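Local structure of oxidized polyvinyl alcohol hydrolase (Pseudomonas sp. VM15C, 3WWC) at residues 73-76 with 77-81; 283-286 with 287-291. The protein hydrolyses beta-diketones such as 4,6-nonanedione and oxidized polyvinyl alcohol, the second step in the breakdown of polyvinyl alcohol. The protein carries 1 engineered substitution. All coordinates share one frame; numbering follows the deposited sequence.

Contact 1. Residues 73-76 with 77-81; sequences ESTN and DNLTV
Ser74 and Asp77 form a capping box at the start of helix 75-80, the short helix in the beta-alpha-beta crossover from strand 62-68 to strand 96-100. Ser74 is the N-cap: its OG takes the N-H of Asp77 at 2.8 Å. In return, Asp77 OD2 accepts from Ser74 N at 3.0 Å, the N-H pointing well but arriving from above the carboxylate plane, 42° out of it. The Asp77 carboxylate reaches back because CG sits anti to its own carbonyl carbon (chi1 -71°). OD2 also meets Arg112 in a salt bridge. An alanine here is likely to leave Ser74 N and the Arg112 guanidinium without their shared acceptor and let the first turn fray.

Asn76 O is gripped twice by Thr80, one turn later, by N at 2.7 Å and by OG1 at 2.8 Å, the hydroxyl coming from above the carbonyl plane. On the inward side Thr75 CG2 lies alongside Leu79 CD1 at 3.7 Å, and Leu79 goes on to pack against strands 46-53, 62-68 and 96-100. A water 2.8 Å from Glu73 OE1 donates to it and accepts from Asn78 ND2, while Glu73 OE2 bonds Ser84. The acid at Asp77, lying by the positive end of the helix dipole and paired with arginine, is probably kept ionised.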
ATOM      1  N   GLU A  73       9.294 -11.205   1.605  1.00 10.71           N
ATOM      2  CA  GLU A  73       9.357 -11.590   0.208  1.00 10.14           C
ATOM      3  C   GLU A  73      10.143 -10.596  -0.601  1.00  9.51           C
ATOM      4  O   GLU A  73      10.047  -9.387  -0.352  1.00 10.04           O
ATOM      5  CB  GLU A  73       7.950 -11.693  -0.373  1.00 11.67           C
ATOM      6  CG  GLU A  73       7.148 -12.799   0.241  1.00 13.69           C
ATOM      7  CD  GLU A  73       5.659 -12.617  -0.009  1.00 15.56           C
ATOM      8  OE1 GLU A  73       5.160 -11.488   0.226  1.00 15.64           O
ATOM      9  OE2 GLU A  73       4.989 -13.611  -0.411  1.00 17.50           O
ATOM     10  N   SER A  74      10.910 -11.052  -1.582  1.00  9.15           N
ATOM     11  CA  SER A  74      11.635 -10.110  -2.419  1.00  7.80           C
ATOM     12  C   SER A  74      10.739  -9.396  -3.420  1.00  8.89           C
ATOM     13  O   SER A  74       9.587  -9.796  -3.633  1.00  8.43           O
ATOM     14  CB  SER A  74      12.772 -10.822  -3.180  1.00  8.82           C
ATOM     15  OG  SER A  74      12.212 -11.720  -4.137  1.00  9.17           O
ATOM     16  N   THR A  75      11.240  -8.318  -3.994  1.00  8.65           N
ATOM     17  CA  THR A  75      10.470  -7.646  -5.048  1.00  8.34           C
ATOM     18  C   THR A  75      10.278  -8.656  -6.188  1.00  9.87           C
ATOM     19  O   THR A  75       9.195  -8.738  -6.766  1.00  9.31           O
ATOM     20  CB  THR A  75      11.182  -6.386  -5.499  1.00  8.21           C
ATOM     21  OG1 THR A  75      11.072  -5.412  -4.446  1.00  8.46           O
ATOM     22  CG2 THR A  75      10.526  -5.833  -6.783  1.00  8.58           C
ATOM     23  N   ASN A  76      11.316  -9.423  -6.538  1.00  8.92           N
ATOM     24  CA  ASN A  76      11.142 -10.442  -7.590  1.00  8.93           C
ATOM     25  C   ASN A  76      10.097 -11.472  -7.217  1.00  9.21           C
ATOM     26  O   ASN A  76       9.288 -11.892  -8.087  1.00 10.11           O
ATOM     27  CB  ASN A  76      12.498 -11.083  -7.884  1.00 13.61           C
ATOM     28  CG  ASN A  76      12.389 -12.237  -8.871  1.00 20.38           C
ATOM     29  OD1 ASN A  76      11.898 -12.055  -9.981  1.00 26.78           O
ATOM     30  ND2 ASN A  76      12.849 -13.427  -8.470  1.00 27.19           N
ATOM     31  N   ASP A  77      10.053 -11.870  -5.951  1.00  8.56           N
ATOM     32  CA  ASP A  77       9.016 -12.818  -5.514  1.00  7.94           C
ATOM     33  C   ASP A  77       7.621 -12.176  -5.753  1.00  9.86           C
ATOM     34  O   ASP A  77       6.751 -12.765  -6.365  1.00 10.14           O
ATOM     35  CB  ASP A  77       9.104 -13.136  -4.019  1.00  9.22           C
ATOM     36  CG  ASP A  77      10.291 -13.977  -3.625  1.00 11.85           C
ATOM     37  OD1 ASP A  77      10.800 -14.743  -4.467  1.00 13.90           O
ATOM     38  OD2 ASP A  77      10.661 -13.885  -2.416  1.00 12.13           O
ATOM     39  N   ASN A  78       7.439 -10.960  -5.273  1.00  8.43           N
ATOM     40  CA  ASN A  78       6.154 -10.276  -5.409  1.00  8.35           C
ATOM     41  C   ASN A  78       5.762 -10.156  -6.862  1.00  9.14           C
ATOM     42  O   ASN A  78       4.574 -10.174  -7.189  1.00  9.66           O
ATOM     43  CB  ASN A  78       6.304  -8.917  -4.740  1.00  7.29           C
ATOM     44  CG  ASN A  78       5.094  -8.041  -4.904  1.00  8.51           C
ATOM     45  OD1 ASN A  78       5.017  -7.253  -5.844  1.00  9.93           O
ATOM     46  ND2 ASN A  78       4.109  -8.200  -4.005  1.00  9.68           N
ATOM     47  N   LEU A  79       6.732 -10.025  -7.754  1.00  8.62           N
ATOM     48  CA  LEU A  79       6.447  -9.869  -9.165  1.00  8.19           C
ATOM     49  C   LEU A  79       6.291 -11.175  -9.943  1.00  9.39           C
ATOM     50  O   LEU A  79       5.549 -11.209 -10.950  1.00 10.19           O
ATOM     51  CB  LEU A  79       7.600  -9.073  -9.839  1.00  8.71           C
ATOM     52  CG  LEU A  79       7.644  -7.612  -9.484  1.00  8.32           C
ATOM     53  CD1 LEU A  79       8.995  -7.013  -9.925  1.00  7.57           C
ATOM     54  CD2 LEU A  79       6.479  -6.888 -10.252  1.00 10.48           C
ATOM     55  N   THR A  80       6.974 -12.246  -9.509  1.00  8.94           N
ATOM     56  CA  THR A  80       6.976 -13.455 -10.353  1.00  9.48           C
ATOM     57  C   THR A  80       6.575 -14.759  -9.718  1.00 10.84           C
ATOM     58  O   THR A  80       6.430 -15.776 -10.456  1.00 12.71           O
ATOM     59  CB  THR A  80       8.353 -13.704 -10.926  1.00 11.26           C
ATOM     60  OG1 THR A  80       9.250 -14.013  -9.844  1.00 12.81           O
ATOM     61  CG2 THR A  80       8.870 -12.454 -11.642  1.00 11.15           C
ATOM     62  N   VAL A  81       6.458 -14.838  -8.397  1.00  9.54           N
ATOM     63  CA  VAL A  81       6.137 -16.110  -7.751  1.00 10.03           C
ATOM     64  C   VAL A  81       4.652 -16.128  -7.453  1.00 10.47           C
ATOM     65  O   VAL A  81       4.123 -15.186  -6.828  1.00 10.56           O
ATOM     66  CB  VAL A  81       6.945 -16.281  -6.452  1.00  9.66           C
ATOM     67  CG1 VAL A  81       6.453 -17.547  -5.682  1.00 11.93           C
ATOM     68  CG2 VAL A  81       8.440 -16.355  -6.814  1.00  9.64           C
TER
HETATM   69  O   HOH W   1       4.422 -10.359  -2.282  1.00 16.00           O

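Contact 2. Residues 283-286 with 287-291; sequences SNFF and SAQPD
Ala288 N bonds Asn284 O in the regular way, carrying helix 275-288 through its last turn. Gln289 N, by contrast, is shared between a weak, long bond to Phe285 O and one to Phe286 O at 3.3 Å. The second comes from high above the carbonyl plane, 72° out of it, where the chain turns out of the helix at Gln289.

Side chain and backbone combine at Ser287. Its OG donates to Ser283 O at 2.8 Å and its N to the same oxygen at 3.0 Å, the two reaching it from opposite faces of the carbonyl plane. With chi1 at -68° the hydroxyl lies beside its own backbone N and faces the preceding turn. Ser283 is assigned to the charge relay by similarity; its own OG bonds Gln280 O and Phe349 N.

The packing centres on two rings. Gln289, bent at chi2 (-69°), brings CG over one face of the Phe285 ring, 4.0 Å from CE2, with its amide nearly parallel to the ring and NE2 4.0 Å from CZ. The edge of Phe285 is turned to the face of Phe286, CD2 sitting 3.7 Å above that ring plane, toward its rim. Both rings press on Leu188 of helix 178-189.

A water on the Gln289 side of the Phe285 ring donates to Phe285 O and accepts from NE2 at 2.8 Å. With OE1 held by Val244 N and NE2 also by Ala242 O, the buried Gln289 amide is satisfied at both ends and its flip is fixed, so the helix end is tied to the neighbouring loop.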
ATOM      1  N   SER A 283     -10.384   1.602   6.755  1.00  8.52           N
ATOM      2  CA  SER A 283     -11.684   1.651   6.081  1.00  9.13           C
ATOM      3  C   SER A 283     -12.578   2.747   6.664  1.00  9.88           C
ATOM      4  O   SER A 283     -13.338   3.366   5.935  1.00  9.79           O
ATOM      5  CB  SER A 283     -12.395   0.267   6.146  1.00  9.32           C
ATOM      6  OG  SER A 283     -13.049   0.078   7.412  1.00  9.54           O
ATOM      7  N   ASN A 284     -12.426   3.048   7.944  1.00  8.72           N
ATOM      8  CA  ASN A 284     -13.282   4.090   8.530  1.00  9.40           C
ATOM      9  C   ASN A 284     -12.842   5.455   7.990  1.00 10.50           C
ATOM     10  O   ASN A 284     -13.672   6.300   7.622  1.00 11.93           O
ATOM     11  CB  ASN A 284     -13.119   4.097  10.065  1.00  9.96           C
ATOM     12  CG  ASN A 284     -13.670   2.835  10.716  1.00  8.86           C
ATOM     13  OD1 ASN A 284     -14.307   2.004  10.064  1.00 11.13           O
ATOM     14  ND2 ASN A 284     -13.449   2.703  12.019  1.00 10.40           N
ATOM     15  N   PHE A 285     -11.534   5.676   7.908  1.00 10.40           N
ATOM     16  CA  PHE A 285     -11.080   6.963   7.423  1.00 10.26           C
ATOM     17  C   PHE A 285     -11.436   7.176   5.980  1.00  9.61           C
ATOM     18  O   PHE A 285     -11.966   8.240   5.617  1.00  9.46           O
ATOM     19  CB  PHE A 285      -9.555   7.093   7.593  1.00 10.92           C
ATOM     20  CG  PHE A 285      -8.997   8.342   6.996  1.00 11.98           C
ATOM     21  CD1 PHE A 285      -8.990   9.514   7.724  1.00 12.77           C
ATOM     22  CD2 PHE A 285      -8.560   8.358   5.666  1.00 10.08           C
ATOM     23  CE1 PHE A 285      -8.572  10.695   7.137  1.00 12.70           C
ATOM     24  CE2 PHE A 285      -8.137   9.542   5.071  1.00 13.65           C
ATOM     25  CZ  PHE A 285      -8.148  10.696   5.803  1.00 11.77           C
ATOM     26  N   PHE A 286     -11.164   6.175   5.132  1.00  8.36           N
ATOM     27  CA  PHE A 286     -11.416   6.388   3.709  1.00 10.39           C
ATOM     28  C   PHE A 286     -12.898   6.397   3.365  1.00  9.59           C
ATOM     29  O   PHE A 286     -13.305   7.099   2.466  1.00 11.42           O
ATOM     30  CB  PHE A 286     -10.643   5.354   2.859  1.00  9.04           C
ATOM     31  CG  PHE A 286      -9.168   5.599   2.860  1.00  9.40           C
ATOM     32  CD1 PHE A 286      -8.651   6.773   2.278  1.00 10.68           C
ATOM     33  CD2 PHE A 286      -8.280   4.655   3.404  1.00  9.62           C
ATOM     34  CE1 PHE A 286      -7.263   6.999   2.240  1.00 11.04           C
ATOM     35  CE2 PHE A 286      -6.896   4.875   3.363  1.00 12.39           C
ATOM     36  CZ  PHE A 286      -6.387   6.047   2.781  1.00 10.72           C
ATOM     37  N   SER A 287     -13.705   5.645   4.095  1.00 10.72           N
ATOM     38  CA  SER A 287     -15.114   5.667   3.822  1.00 12.12           C
ATOM     39  C   SER A 287     -15.720   7.005   4.145  1.00 13.01           C
ATOM     40  O   SER A 287     -16.618   7.442   3.425  1.00 15.81           O
ATOM     41  CB  SER A 287     -15.836   4.587   4.640  1.00 13.57           C
ATOM     42  OG  SER A 287     -15.452   3.342   4.160  1.00 17.64           O
ATOM     43  N   ALA A 288     -15.235   7.652   5.202  1.00 11.37           N
ATOM     44  CA  ALA A 288     -15.782   8.948   5.600  1.00 12.51           C
ATOM     45  C   ALA A 288     -15.461  10.043   4.590  1.00 13.94           C
ATOM     46  O   ALA A 288     -16.168  11.014   4.500  1.00 14.85           O
ATOM     47  CB  ALA A 288     -15.271   9.355   6.986  1.00 12.17           C
ATOM     48  N   GLN A 289     -14.396   9.895   3.818  1.00 13.09           N
ATOM     49  CA  GLN A 289     -13.989  10.921   2.849  1.00 12.73           C
ATOM     50  C   GLN A 289     -14.967  11.015   1.709  1.00 13.23           C
ATOM     51  O   GLN A 289     -15.286  10.026   1.053  1.00 13.73           O
ATOM     52  CB  GLN A 289     -12.573  10.578   2.373  1.00 12.29           C
ATOM     53  CG  GLN A 289     -11.571  10.847   3.449  1.00 13.24           C
ATOM     54  CD  GLN A 289     -11.434  12.343   3.685  1.00 15.83           C
ATOM     55  OE1 GLN A 289     -11.331  13.124   2.733  1.00 16.60           O
ATOM     56  NE2 GLN A 289     -11.414  12.740   4.932  1.00 17.48           N
ATOM     57  N   PRO A 290     -15.462  12.225   1.414  1.00 12.92           N
ATOM     58  CA  PRO A 290     -16.440  12.381   0.359  1.00 12.76           C
ATOM     59  C   PRO A 290     -16.035  12.120  -1.047  1.00 12.59           C
ATOM     60  O   PRO A 290     -16.877  11.751  -1.851  1.00 14.87           O
ATOM     61  CB  PRO A 290     -16.950  13.818   0.549  1.00 14.00           C
ATOM     62  CG  PRO A 290     -15.760  14.518   1.095  1.00 13.12           C
ATOM     63  CD  PRO A 290     -15.164  13.514   2.068  1.00 15.13           C
ATOM     64  N   ASP A 291     -14.753  12.314  -1.346  1.00 11.90           N
ATOM     65  CA  ASP A 291     -14.298  12.073  -2.694  1.00 12.62           C
ATOM     66  C   ASP A 291     -13.558  10.766  -2.843  1.00 12.10           C
ATOM     67  O   ASP A 291     -12.825  10.565  -3.795  1.00 12.11           O
ATOM     68  CB  ASP A 291     -13.412  13.218  -3.169  1.00 15.27           C
ATOM     69  CG  ASP A 291     -14.165  14.512  -3.259  1.00 21.78           C
ATOM     70  OD1 ASP A 291     -15.416  14.449  -3.428  1.00 25.62           O
ATOM     71  OD2 ASP A 291     -13.522  15.591  -3.167  1.00 24.00           O
TER
HETATM   72  O   HOH W   2     -12.004  10.842   6.930  1.00 18.13           O

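Contact 1 starts a helix and contact 2 ends one, on opposite sides of the chain's centre, with their own centres about 31 Å apart and nearest atoms about 19 Å apart. They share no element except the alpha/beta-hydrolase sheet that both helices cover: 75-80 rests on strands 46-53, 62-68 and 96-100, while 275-288 meets strand 292-298 and helix 178-189. Contact 1 is partly buried and more polar, tying the N-H groups of the N-cap and of Asp77 to side-chain oxygens; contact 2 is the more buried and packs two aromatic rings and a neutral amide. Each uses a hydroxyl as a second donor to a helix carbonyl, and each has a bridging water.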